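Local coordinates for putative aminopeptidase (Leishmania major, PDB 5NTH), which probably acts as an M17 metalloaminopeptidase that removes N-terminal residues from peptides, and binds two manganese ions and actinonin in its catalytic domain, at residues T35-V40 with S186-F191; T211-C216 with G527-F532. One frame throughout, in Å; residues are numbered along the deposited sequence.

Contact 1: T35-V40 with S186-F191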
ATOM      1  N   THR A  35      42.815   2.168  34.234  1.00 28.10           N
ATOM      2  CA  THR A  35      43.936   1.794  35.090  1.00 27.74           C
ATOM      3  C   THR A  35      45.204   1.917  34.271  1.00 27.49           C
ATOM      4  O   THR A  35      45.266   1.461  33.134  1.00 28.63           O
ATOM      5  CB  THR A  35      43.757   0.350  35.646  1.00 28.25           C
ATOM      6  OG1 THR A  35      42.696   0.336  36.617  1.00 27.89           O
ATOM      7  CG2 THR A  35      45.050  -0.178  36.318  1.00 28.42           C
ATOM      8  N   ASP A  36      46.231   2.505  34.859  1.00 26.50           N
ATOM      9  CA  ASP A  36      47.465   2.755  34.147  1.00 25.98           C
ATOM     10  C   ASP A  36      48.141   1.411  33.863  1.00 25.80           C
ATOM     11  O   ASP A  36      48.417   0.686  34.794  1.00 25.79           O
ATOM     12  CB  ASP A  36      48.309   3.663  35.048  1.00 26.18           C
ATOM     13  CG  ASP A  36      49.688   3.987  34.479  1.00 26.09           C
ATOM     14  OD1 ASP A  36      50.209   3.201  33.640  1.00 25.38           O
ATOM     15  OD2 ASP A  36      50.241   5.044  34.897  1.00 25.86           O
ATOM     16  N   ILE A  37      48.397   1.057  32.604  1.00 26.24           N
ATOM     17  CA  ILE A  37      48.907  -0.303  32.289  1.00 27.06           C
ATOM     18  C   ILE A  37      50.175  -0.644  33.053  1.00 28.76           C
ATOM     19  O   ILE A  37      50.476  -1.817  33.310  1.00 30.69           O
ATOM     20  CB  ILE A  37      49.201  -0.527  30.797  1.00 27.21           C
ATOM     21  CG1 ILE A  37      49.498  -2.005  30.518  1.00 27.67           C
ATOM     22  CG2 ILE A  37      50.393   0.308  30.321  1.00 27.50           C
ATOM     23  CD1 ILE A  37      49.450  -2.377  29.048  1.00 28.08           C
ATOM     24  N   SER A  38      50.934   0.380  33.419  1.00 29.73           N
ATOM     25  CA  SER A  38      52.168   0.149  34.156  1.00 29.78           C
ATOM     26  C   SER A  38      51.918  -0.195  35.651  1.00 29.56           C
ATOM     27  O   SER A  38      52.878  -0.500  36.363  1.00 28.83           O
ATOM     28  CB  SER A  38      53.080   1.372  34.024  1.00 29.14           C
ATOM     29  OG  SER A  38      52.609   2.378  34.917  1.00 29.79           O
ATOM     30  N   LYS A  39      50.664  -0.142  36.108  1.00 29.23           N
ATOM     31  CA  LYS A  39      50.303  -0.434  37.512  1.00 29.71           C
ATOM     32  C   LYS A  39      49.219  -1.510  37.728  1.00 29.21           C
ATOM     33  O   LYS A  39      48.577  -1.548  38.781  1.00 26.69           O
ATOM     34  CB  LYS A  39      49.850   0.834  38.213  1.00 30.81           C
ATOM     35  CG  LYS A  39      50.630   2.038  37.787  1.00 33.25           C
ATOM     36  CD  LYS A  39      50.361   3.211  38.712  1.00 36.27           C
ATOM     37  CE  LYS A  39      51.094   4.447  38.174  1.00 38.59           C
ATOM     38  NZ  LYS A  39      51.418   5.446  39.236  1.00 39.96           N
ATOM     39  N   VAL A  40      49.047  -2.383  36.734  1.00 30.14           N
ATOM     40  CA  VAL A  40      48.170  -3.537  36.845  1.00 30.66           C
ATOM     41  C   VAL A  40      48.819  -4.510  37.805  1.00 30.50           C
ATOM     42  O   VAL A  40      49.925  -4.978  37.545  1.00 29.95           O
ATOM     43  CB  VAL A  40      47.963  -4.216  35.468  1.00 31.71           C
ATOM     44  CG1 VAL A  40      47.281  -5.584  35.586  1.00 32.07           C
ATOM     45  CG2 VAL A  40      47.141  -3.321  34.553  1.00 32.26           C
ATOM     46  N   SER A 186      47.184   0.309  26.078  1.00 33.03           N
ATOM     47  CA  SER A 186      48.638   0.168  25.919  1.00 35.04           C
ATOM     48  C   SER A 186      49.376   1.547  26.009  1.00 34.29           C
ATOM     49  O   SER A 186      50.407   1.651  26.674  1.00 34.15           O
ATOM     50  CB  SER A 186      49.010  -0.649  24.661  1.00 36.06           C
ATOM     51  OG  SER A 186      48.464  -0.085  23.487  1.00 37.28           O
ATOM     52  N   SER A 187      48.809   2.588  25.408  1.00 33.70           N
ATOM     53  CA  SER A 187      49.338   3.955  25.541  1.00 34.42           C
ATOM     54  C   SER A 187      49.082   4.486  26.944  1.00 32.96           C
ATOM     55  O   SER A 187      48.039   4.170  27.532  1.00 32.45           O
ATOM     56  CB  SER A 187      48.664   4.944  24.561  1.00 36.58           C
ATOM     57  OG  SER A 187      47.732   5.808  25.253  1.00 37.98           O
ATOM     58  N   ARG A 188      49.990   5.344  27.429  1.00 30.80           N
ATOM     59  CA  ARG A 188      49.891   5.910  28.776  1.00 29.52           C
ATOM     60  C   ARG A 188      49.615   7.404  28.796  1.00 28.93           C
ATOM     61  O   ARG A 188      49.636   8.025  29.864  1.00 28.09           O
ATOM     62  CB  ARG A 188      51.172   5.627  29.558  1.00 29.29           C
ATOM     63  CG  ARG A 188      51.447   4.153  29.842  1.00 29.30           C
ATOM     64  CD  ARG A 188      52.683   3.962  30.749  1.00 28.50           C
ATOM     65  NE  ARG A 188      52.404   4.520  32.078  1.00 27.47           N
ATOM     66  CZ  ARG A 188      53.024   5.540  32.649  1.00 27.06           C
ATOM     67  NH1 ARG A 188      52.621   5.937  33.838  1.00 26.53           N
ATOM     68  NH2 ARG A 188      54.055   6.156  32.071  1.00 28.02           N
ATOM     69  N   ALA A 189      49.289   7.967  27.636  1.00 29.21           N
ATOM     70  CA  ALA A 189      49.097   9.424  27.475  1.00 29.14           C
ATOM     71  C   ALA A 189      48.072  10.086  28.410  1.00 29.32           C
ATOM     72  O   ALA A 189      48.241  11.238  28.820  1.00 29.83           O
ATOM     73  CB  ALA A 189      48.750   9.730  26.041  1.00 29.42           C
ATOM     74  N   ALA A 190      47.010   9.368  28.732  1.00 29.97           N
ATOM     75  CA  ALA A 190      46.043   9.834  29.730  1.00 31.59           C
ATOM     76  C   ALA A 190      46.670  10.024  31.125  1.00 33.06           C
ATOM     77  O   ALA A 190      46.217  10.880  31.919  1.00 33.22           O
ATOM     78  CB  ALA A 190      44.851   8.870  29.804  1.00 31.88           C
ATOM     79  N   PHE A 191      47.685   9.206  31.419  1.00 34.25           N
ATOM     80  CA  PHE A 191      48.336   9.189  32.730  1.00 35.29           C
ATOM     81  C   PHE A 191      49.573  10.068  32.817  1.00 36.84           C
ATOM     82  O   PHE A 191      49.868  10.603  33.856  1.00 36.60           O
ATOM     83  CB  PHE A 191      48.646   7.750  33.106  1.00 34.70           C
ATOM     84  CG  PHE A 191      47.411   6.924  33.250  1.00 33.97           C
ATOM     85  CD1 PHE A 191      46.665   6.973  34.432  1.00 33.95           C
ATOM     86  CD2 PHE A 191      46.940   6.172  32.190  1.00 33.25           C
ATOM     87  CE1 PHE A 191      45.501   6.241  34.578  1.00 32.92           C
ATOM     88  CE2 PHE A 191      45.783   5.433  32.323  1.00 33.09           C
ATOM     89  CZ  PHE A 191      45.064   5.461  33.520  1.00 33.42           C
TER
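An Asx turn headed by Asp36, in the loop after edge strand 32-34 of the N-terminal domain's sheet, meets Arg188, the N-cap residue of helix 189-192. Strands 32-34 and 181-185 are parallel neighbours, and both segments leave them at the same end. Asp36 places CG anti to its backbone N (chi1 177°), and the guanidinium grips the carboxylate side-on. Arg188 NE donates to Asp36 OD1 at 3.0 Å in an almost perfectly straight bond, while Arg188 NH1 reaches the syn lone pair of Asp36 OD2 at 2.8 Å. The two planes lie only 23° apart. A bend at chi3 of Arg188 (66°) turns NE into this salt bridge. Asp36 OD1 has two further donors: Ser38 N at 2.9 Å, which closes the turn, and Ser38 OG at 2.8 Å, which comes from above the carboxylate plane. The ring of Phe191 sets one face against Asp36 CB, a CH-pi contact 3.7 Å from the ring centroid, with Phe191 CZ running on to the backbone N of Asp36. Ile37 CG2 packs at 4.0 Å from Arg188 CG and beside the carbonyl of Ser186. With three donors on OD1, one of them Arg188 NE, and Arg188 NH1 on OD2, the carboxylate is fixed in rotation, and its ionised form would probably be favoured.

Contact 2: T211-C216 with G527-F532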
ATOM      1  N   THR A 211      30.833   9.085  31.457  1.00 24.07           N
ATOM      2  CA  THR A 211      29.611   9.458  32.180  1.00 23.44           C
ATOM      3  C   THR A 211      28.597  10.135  31.265  1.00 23.22           C
ATOM      4  O   THR A 211      27.406   9.803  31.319  1.00 23.00           O
ATOM      5  CB  THR A 211      29.921  10.377  33.372  1.00 23.54           C
ATOM      6  OG1 THR A 211      30.631   9.650  34.374  1.00 24.25           O
ATOM      7  CG2 THR A 211      28.664  10.945  34.018  1.00 23.73           C
ATOM      8  N   SER A 212      29.067  11.085  30.452  1.00 22.51           N
ATOM      9  CA  SER A 212      28.195  11.779  29.524  1.00 22.46           C
ATOM     10  C   SER A 212      27.660  10.894  28.398  1.00 22.24           C
ATOM     11  O   SER A 212      26.509  11.039  28.021  1.00 22.20           O
ATOM     12  CB  SER A 212      28.856  13.038  28.916  1.00 22.73           C
ATOM     13  OG  SER A 212      28.588  14.197  29.701  1.00 22.82           O
ATOM     14  N   VAL A 213      28.476  10.033  27.815  1.00 21.96           N
ATOM     15  CA  VAL A 213      27.971   9.159  26.759  1.00 22.21           C
ATOM     16  C   VAL A 213      26.848   8.278  27.353  1.00 22.85           C
ATOM     17  O   VAL A 213      25.739   8.192  26.823  1.00 23.63           O
ATOM     18  CB  VAL A 213      29.075   8.262  26.185  1.00 22.31           C
ATOM     19  CG1 VAL A 213      28.502   7.050  25.483  1.00 22.64           C
ATOM     20  CG2 VAL A 213      29.950   9.012  25.221  1.00 22.32           C
ATOM     21  N   GLN A 214      27.136   7.640  28.471  1.00 22.63           N
ATOM     22  CA  GLN A 214      26.140   6.809  29.128  1.00 22.80           C
ATOM     23  C   GLN A 214      24.900   7.515  29.690  1.00 23.06           C
ATOM     24  O   GLN A 214      23.821   6.921  29.689  1.00 23.27           O
ATOM     25  CB  GLN A 214      26.797   5.990  30.217  1.00 22.39           C
ATOM     26  CG  GLN A 214      27.504   4.809  29.612  1.00 22.32           C
ATOM     27  CD  GLN A 214      28.177   3.978  30.644  1.00 22.00           C
ATOM     28  OE1 GLN A 214      28.145   4.314  31.805  1.00 21.99           O
ATOM     29  NE2 GLN A 214      28.794   2.893  30.227  1.00 21.93           N
ATOM     30  N   LEU A 215      25.037   8.738  30.190  1.00 23.26           N
ATOM     31  CA  LEU A 215      23.851   9.502  30.563  1.00 24.02           C
ATOM     32  C   LEU A 215      23.016   9.706  29.293  1.00 24.57           C
ATOM     33  O   LEU A 215      21.796   9.606  29.292  1.00 24.70           O
ATOM     34  CB  LEU A 215      24.209  10.849  31.168  1.00 23.93           C
ATOM     35  CG  LEU A 215      23.024  11.752  31.444  1.00 24.18           C
ATOM     36  CD1 LEU A 215      21.867  11.039  32.125  1.00 24.39           C
ATOM     37  CD2 LEU A 215      23.445  12.927  32.286  1.00 24.53           C
ATOM     38  N   CYS A 216      23.699   9.938  28.192  1.00 24.73           N
ATOM     39  CA  CYS A 216      23.027  10.106  26.934  1.00 24.97           C
ATOM     40  C   CYS A 216      22.263   8.850  26.522  1.00 24.82           C
ATOM     41  O   CYS A 216      21.104   8.946  26.138  1.00 24.64           O
ATOM     42  CB  CYS A 216      24.018  10.536  25.866  1.00 25.03           C
ATOM     43  SG  CYS A 216      23.173  10.918  24.363  1.00 24.60           S
ATOM     44  N   GLY A 527      26.968  11.775  19.521  1.00 26.81           N
ATOM     45  CA  GLY A 527      26.918  13.211  19.579  1.00 26.90           C
ATOM     46  C   GLY A 527      27.810  13.762  20.658  1.00 27.62           C
ATOM     47  O   GLY A 527      28.407  14.813  20.479  1.00 28.05           O
ATOM     48  N   VAL A 528      27.884  13.059  21.779  1.00 28.69           N
ATOM     49  CA  VAL A 528      28.570  13.528  22.974  1.00 29.93           C
ATOM     50  C   VAL A 528      30.060  13.713  22.731  1.00 31.36           C
ATOM     51  O   VAL A 528      30.662  14.689  23.190  1.00 33.40           O
ATOM     52  CB  VAL A 528      28.429  12.507  24.115  1.00 30.32           C
ATOM     53  CG1 VAL A 528      29.296  12.906  25.299  1.00 30.65           C
ATOM     54  CG2 VAL A 528      26.971  12.382  24.552  1.00 30.15           C
ATOM     55  N   THR A 529      30.646  12.744  22.035  1.00 31.43           N
ATOM     56  CA  THR A 529      32.079  12.705  21.797  1.00 30.55           C
ATOM     57  C   THR A 529      32.442  13.390  20.478  1.00 30.09           C
ATOM     58  O   THR A 529      33.616  13.772  20.268  1.00 30.31           O
ATOM     59  CB  THR A 529      32.605  11.250  21.810  1.00 31.05           C
ATOM     60  OG1 THR A 529      32.114  10.565  22.970  1.00 31.88           O
ATOM     61  CG2 THR A 529      34.116  11.205  21.880  1.00 31.77           C
ATOM     62  N   LEU A 530      31.467  13.538  19.579  1.00 27.98           N
ATOM     63  CA  LEU A 530      31.710  14.287  18.369  1.00 26.34           C
ATOM     64  C   LEU A 530      32.013  15.731  18.763  1.00 25.47           C
ATOM     65  O   LEU A 530      33.022  16.297  18.361  1.00 24.87           O
ATOM     66  CB  LEU A 530      30.518  14.197  17.440  1.00 26.48           C
ATOM     67  CG  LEU A 530      30.642  15.007  16.144  1.00 27.04           C
ATOM     68  CD1 LEU A 530      31.765  14.533  15.217  1.00 26.91           C
ATOM     69  CD2 LEU A 530      29.300  14.960  15.456  1.00 27.25           C
ATOM     70  N   VAL A 531      31.145  16.283  19.602  1.00 25.34           N
ATOM     71  CA  VAL A 531      31.184  17.684  20.041  1.00 25.27           C
ATOM     72  C   VAL A 531      32.351  18.008  20.972  1.00 26.38           C
ATOM     73  O   VAL A 531      32.937  19.079  20.902  1.00 27.17           O
ATOM     74  CB  VAL A 531      29.881  18.024  20.755  1.00 24.78           C
ATOM     75  CG1 VAL A 531      29.978  19.288  21.580  1.00 25.00           C
ATOM     76  CG2 VAL A 531      28.780  18.189  19.738  1.00 25.03           C
ATOM     77  N   PHE A 532      32.654  17.092  21.873  1.00 27.33           N
ATOM     78  CA  PHE A 532      33.837  17.204  22.675  1.00 27.26           C
ATOM     79  C   PHE A 532      35.070  17.346  21.775  1.00 27.33           C
ATOM     80  O   PHE A 532      35.832  18.282  21.939  1.00 27.43           O
ATOM     81  CB  PHE A 532      33.948  16.000  23.594  1.00 27.63           C
ATOM     82  CG  PHE A 532      34.878  16.209  24.740  1.00 27.83           C
ATOM     83  CD1 PHE A 532      36.209  15.917  24.619  1.00 27.68           C
ATOM     84  CD2 PHE A 532      34.404  16.718  25.956  1.00 28.78           C
ATOM     85  CE1 PHE A 532      37.063  16.109  25.695  1.00 28.68           C
ATOM     86  CE2 PHE A 532      35.252  16.910  27.044  1.00 28.85           C
ATOM     87  CZ  PHE A 532      36.585  16.600  26.911  1.00 28.50           C
TER
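No flat side chain takes part where Val528 and Thr529 meet Ser212, Val213 and Cys216, so there is no ring face or edge to assign across this contact. Phe532, the one aromatic residue of the two segments, pairs edge-to-face with Phe346 instead. Most of what touches is methyl against methyl and methylene. Val528 points toward helix 203-221 and does most of the work with its two branches. Its CG1, set anti to the backbone N (chi1 172°), lies 3.6 Å from Ser212 CB. The same Val528 CG1 is 3.9 Å from Val213 CG2. The second branch, Val528 CG2, comes to 3.7 Å from Cys216 CB, near the Ser212 carbonyl as well. These partners belong to one face of helix 203-221, a turn apart at Ser212 and Cys216. Against that face packs helix 528-536, the last of the chain, in the M17 catalytic domain, with helix 323-341 alongside. The axes of the segments 211-216 and 528-532 pass 10.3 Å apart, with 141° between their N-to-C directions, and no hydrogen bond joins the two. Gly527 occupies the N-cap position of helix 528-536, and its N donates to Asp454 OD2. Beside Val528, Thr529 OG1 rests 3.5 Å from Val213 CG2, an apolar neighbour for a hydroxyl. Ser212 OG is hydrogen-bonded to the carbonyl O of Cys330 in helix 323-341, where the Cys216 side chain also touches Ala326. On another side, Val213 and Thr529 both reach Asn153 of helix 148-156, which belongs to the N-terminal region.

How the contacts relate
Both segments of contact 1 precede those of contact 2 in the sequence. Their centres are 23 Å apart and their nearest atoms about 11 Å, without touching. Contact 1 sits near the surface at the outer edge of the N-terminal sheet; contact 2 is buried, about 5 Å from the centre of the chain. Helix 203-221 links them: Phe191, which packs on Asp36 in contact 1, and its neighbour Ala190 both touch Val203 at the start of this helix, while contact 2 uses its middle. The chain thus passes from the N-terminal sheet through helix 189-192 into helix 203-221, which packs within the catalytic part. Both contacts lie away from the manganese and actinonin sites.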